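Local coordinates for protein HTH-type transcriptional repressor NemR (Escherichia coli, PDB 4YZE) that represses transcription of the nemRA-gloA operon by binding the NemR box and responds to electrophiles and reactive chlorine species, at residues Cys108-Leu113 with Val164-Trp169. The protein carries 5 engineered substitutions. Numbering follows the deposited sequence.
Sequences CLTVKL and VLYALW
Cys-108 and Trp-169 meet in a sulfur-aromatic contact at a largely buried site, and beside it Thr-110 touches Tyr-166; together they link the short helix 109-114 to the long helix 158-179 inside the TetR-type C-terminal domain. The two backbones stay well apart, with CA of Cys-108 and CA of Trp-169 separated by 11.3 Å, and two aromatic side chains bridge most of the gap. Both leave the long helix with CG anti to the backbone N (chi1 -179° for Tyr-166, 175° for Trp-169), which carries their far ends to the short helix.

Cys-108, which keeps some exposure, occupies the N-cap position of that helix; its CB points toward the long helix, and SG lies 3.6 Å from CH2 of Trp-169. Measured to the centroid of the six-membered ring the sulfur is 4.9 Å away, 69° off the ring normal, an oblique approach to the benzo end. Thr-110 and Tyr-166 approach from opposite directions: the methyl CG2 reaches the phenol oxygen, with CG2 to OH at 3.6 Å.

No hydrogen bond crosses the contact. Two of the polar groups bond elsewhere, Thr-110 OG1 with Tyr-66 OH and Trp-169 NE1 with Thr-95 OG1, while Tyr-91 stacks on the indole. Trp-169 thus offers the sulfur a carbon corner of a ring held in part by helix 84-97, with Tyr-69 of helix 54-79 also touching it. Near by, Ala-167 and Leu-168 pack against the second subunit, so the same helix turn reaches the dimer interface.

Cys-108 has a central role in the response to reactive chlorine species, and here, in the reduced form, its sulfur makes an apolar, mainly dispersive contact with Trp-169. Oxidation would change the bonding of that sulfur and probably alter its fit against the aromatic carbon.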
ATOM      1  N   CYS A 108      -6.684   6.625  -5.214  1.00 72.93           N
ATOM      2  CA  CYS A 108      -5.676   6.383  -6.238  1.00 68.09           C
ATOM      3  C   CYS A 108      -5.895   4.995  -6.838  1.00 67.98           C
ATOM      4  O   CYS A 108      -6.085   4.022  -6.105  1.00 68.39           O
ATOM      5  CB  CYS A 108      -4.280   6.519  -5.630  1.00 66.63           C
ATOM      6  SG  CYS A 108      -2.922   6.113  -6.719  1.00 71.74           S
ATOM      7  N   LEU A 109      -5.882   4.903  -8.169  1.00 67.64           N
ATOM      8  CA  LEU A 109      -6.243   3.654  -8.844  1.00 56.52           C
ATOM      9  C   LEU A 109      -5.305   2.508  -8.493  1.00 51.75           C
ATOM     10  O   LEU A 109      -5.764   1.408  -8.183  1.00 48.88           O
ATOM     11  CB  LEU A 109      -6.321   3.832 -10.364  1.00 53.67           C
ATOM     12  CG  LEU A 109      -7.140   2.763 -11.112  1.00 55.34           C
ATOM     13  CD1 LEU A 109      -8.602   2.787 -10.685  1.00 46.55           C
ATOM     14  CD2 LEU A 109      -7.048   2.909 -12.629  1.00 52.44           C
ATOM     15  N   THR A 110      -3.998   2.759  -8.537  1.00 50.22           N
ATOM     16  CA  THR A 110      -3.044   1.703  -8.211  1.00 54.40           C
ATOM     17  C   THR A 110      -3.294   1.210  -6.793  1.00 53.52           C
ATOM     18  O   THR A 110      -3.434  -0.000  -6.556  1.00 58.26           O
ATOM     19  CB  THR A 110      -1.577   2.146  -8.396  1.00 55.71           C
ATOM     20  OG1 THR A 110      -1.309   2.337  -9.790  1.00 52.68           O
ATOM     21  CG2 THR A 110      -0.634   1.080  -7.873  1.00 59.21           C
ATOM     22  N   VAL A 111      -3.419   2.160  -5.870  1.00 53.52           N
ATOM     23  CA  VAL A 111      -3.651   1.842  -4.467  1.00 54.77           C
ATOM     24  C   VAL A 111      -4.922   1.025  -4.260  1.00 57.99           C
ATOM     25  O   VAL A 111      -4.902   0.006  -3.568  1.00 60.90           O
ATOM     26  CB  VAL A 111      -3.706   3.102  -3.602  1.00 56.48           C
ATOM     27  CG1 VAL A 111      -3.724   2.715  -2.137  1.00 61.82           C
ATOM     28  CG2 VAL A 111      -2.502   3.983  -3.880  1.00 67.53           C
ATOM     29  N   LYS A 112      -6.023   1.468  -4.864  1.00 55.14           N
ATOM     30  CA  LYS A 112      -7.279   0.750  -4.754  1.00 54.46           C
ATOM     31  C   LYS A 112      -7.201  -0.631  -5.384  1.00 52.23           C
ATOM     32  O   LYS A 112      -7.736  -1.603  -4.843  1.00 58.78           O
ATOM     33  CB  LYS A 112      -8.406   1.545  -5.410  1.00 58.82           C
ATOM     34  CG  LYS A 112      -9.783   0.935  -5.213  1.00 59.44           C
ATOM     35  CD  LYS A 112     -10.656   1.831  -4.329  1.00 60.08           C
ATOM     36  CE  LYS A 112     -12.122   1.398  -4.338  1.00 65.93           C
ATOM     37  NZ  LYS A 112     -12.454   0.518  -3.199  1.00 68.31           N
ATOM     38  N   LEU A 113      -6.565  -0.722  -6.544  1.00 51.54           N
ATOM     39  CA  LEU A 113      -6.562  -1.993  -7.274  1.00 57.33           C
ATOM     40  C   LEU A 113      -5.498  -2.985  -6.750  1.00 51.30           C
ATOM     41  O   LEU A 113      -5.562  -4.186  -7.022  1.00 54.72           O
ATOM     42  CB  LEU A 113      -6.477  -1.754  -8.787  1.00 62.07           C
ATOM     43  CG  LEU A 113      -7.832  -1.684  -9.517  1.00 66.85           C
ATOM     44  CD1 LEU A 113      -8.832  -0.773  -8.810  1.00 60.83           C
ATOM     45  CD2 LEU A 113      -7.663  -1.235 -10.966  1.00 66.86           C
ATOM     46  N   VAL A 164      12.449   2.472  -3.619  1.00 27.99           N
ATOM     47  CA  VAL A 164      12.128   2.832  -2.244  1.00 27.30           C
ATOM     48  C   VAL A 164      11.192   4.021  -2.222  1.00 26.33           C
ATOM     49  O   VAL A 164      10.251   4.034  -1.448  1.00 31.07           O
ATOM     50  CB  VAL A 164      13.411   3.178  -1.450  1.00 41.53           C
ATOM     51  CG1 VAL A 164      13.089   3.926  -0.134  1.00 33.70           C
ATOM     52  CG2 VAL A 164      14.204   1.912  -1.181  1.00 42.48           C
ATOM     53  N   LEU A 165      11.466   5.026  -3.052  1.00 27.16           N
ATOM     54  CA  LEU A 165      10.622   6.224  -3.103  1.00 28.70           C
ATOM     55  C   LEU A 165       9.201   5.854  -3.520  1.00 28.45           C
ATOM     56  O   LEU A 165       8.209   6.388  -2.994  1.00 26.17           O
ATOM     57  CB  LEU A 165      11.186   7.248  -4.087  1.00 29.07           C
ATOM     58  CG  LEU A 165      12.473   8.012  -3.747  1.00 38.74           C
ATOM     59  CD1 LEU A 165      12.846   8.930  -4.896  1.00 34.62           C
ATOM     60  CD2 LEU A 165      12.326   8.833  -2.464  1.00 38.09           C
ATOM     61  N   TYR A 166       9.098   4.938  -4.474  1.00 26.16           N
ATOM     62  CA  TYR A 166       7.783   4.502  -4.944  1.00 26.32           C
ATOM     63  C   TYR A 166       7.105   3.681  -3.860  1.00 25.87           C
ATOM     64  O   TYR A 166       5.934   3.895  -3.557  1.00 25.66           O
ATOM     65  CB  TYR A 166       7.905   3.719  -6.256  1.00 28.47           C
ATOM     66  CG  TYR A 166       6.558   3.279  -6.783  1.00 34.80           C
ATOM     67  CD1 TYR A 166       5.695   4.191  -7.376  1.00 37.30           C
ATOM     68  CD2 TYR A 166       6.134   1.968  -6.657  1.00 38.92           C
ATOM     69  CE1 TYR A 166       4.453   3.808  -7.852  1.00 36.38           C
ATOM     70  CE2 TYR A 166       4.879   1.564  -7.136  1.00 42.18           C
ATOM     71  CZ  TYR A 166       4.049   2.492  -7.730  1.00 40.48           C
ATOM     72  OH  TYR A 166       2.806   2.117  -8.200  1.00 42.28           O
ATOM     73  N   ALA A 167       7.840   2.751  -3.254  1.00 28.25           N
ATOM     74  CA  ALA A 167       7.250   1.936  -2.188  1.00 28.52           C
ATOM     75  C   ALA A 167       6.782   2.858  -1.068  1.00 30.64           C
ATOM     76  O   ALA A 167       5.705   2.674  -0.500  1.00 31.34           O
ATOM     77  CB  ALA A 167       8.239   0.950  -1.670  1.00 26.58           C
ATOM     78  N   LEU A 168       7.584   3.876  -0.769  1.00 30.85           N
ATOM     79  CA  LEU A 168       7.237   4.808   0.314  1.00 30.84           C
ATOM     80  C   LEU A 168       5.948   5.573   0.012  1.00 25.55           C
ATOM     81  O   LEU A 168       5.066   5.723   0.878  1.00 26.03           O
ATOM     82  CB  LEU A 168       8.385   5.798   0.528  1.00 33.75           C
ATOM     83  CG  LEU A 168       8.665   6.504   1.858  1.00 41.28           C
ATOM     84  CD1 LEU A 168       9.238   7.902   1.622  1.00 38.68           C
ATOM     85  CD2 LEU A 168       7.496   6.572   2.782  1.00 30.86           C
ATOM     86  N   TRP A 169       5.868   6.093  -1.206  1.00 26.96           N
ATOM     87  CA  TRP A 169       4.693   6.816  -1.688  1.00 31.33           C
ATOM     88  C   TRP A 169       3.429   5.950  -1.616  1.00 34.37           C
ATOM     89  O   TRP A 169       2.363   6.413  -1.209  1.00 29.07           O
ATOM     90  CB  TRP A 169       4.962   7.230  -3.142  1.00 27.52           C
ATOM     91  CG  TRP A 169       3.818   7.879  -3.861  1.00 41.15           C
ATOM     92  CD1 TRP A 169       3.538   9.216  -3.922  1.00 42.96           C
ATOM     93  CD2 TRP A 169       2.818   7.223  -4.663  1.00 44.41           C
ATOM     94  NE1 TRP A 169       2.420   9.428  -4.698  1.00 44.27           N
ATOM     95  CE2 TRP A 169       1.958   8.224  -5.161  1.00 42.15           C
ATOM     96  CE3 TRP A 169       2.570   5.890  -5.006  1.00 51.13           C
ATOM     97  CZ2 TRP A 169       0.855   7.930  -5.985  1.00 44.97           C
ATOM     98  CZ3 TRP A 169       1.473   5.600  -5.821  1.00 52.73           C
ATOM     99  CH2 TRP A 169       0.632   6.619  -6.299  1.00 41.83           C
TER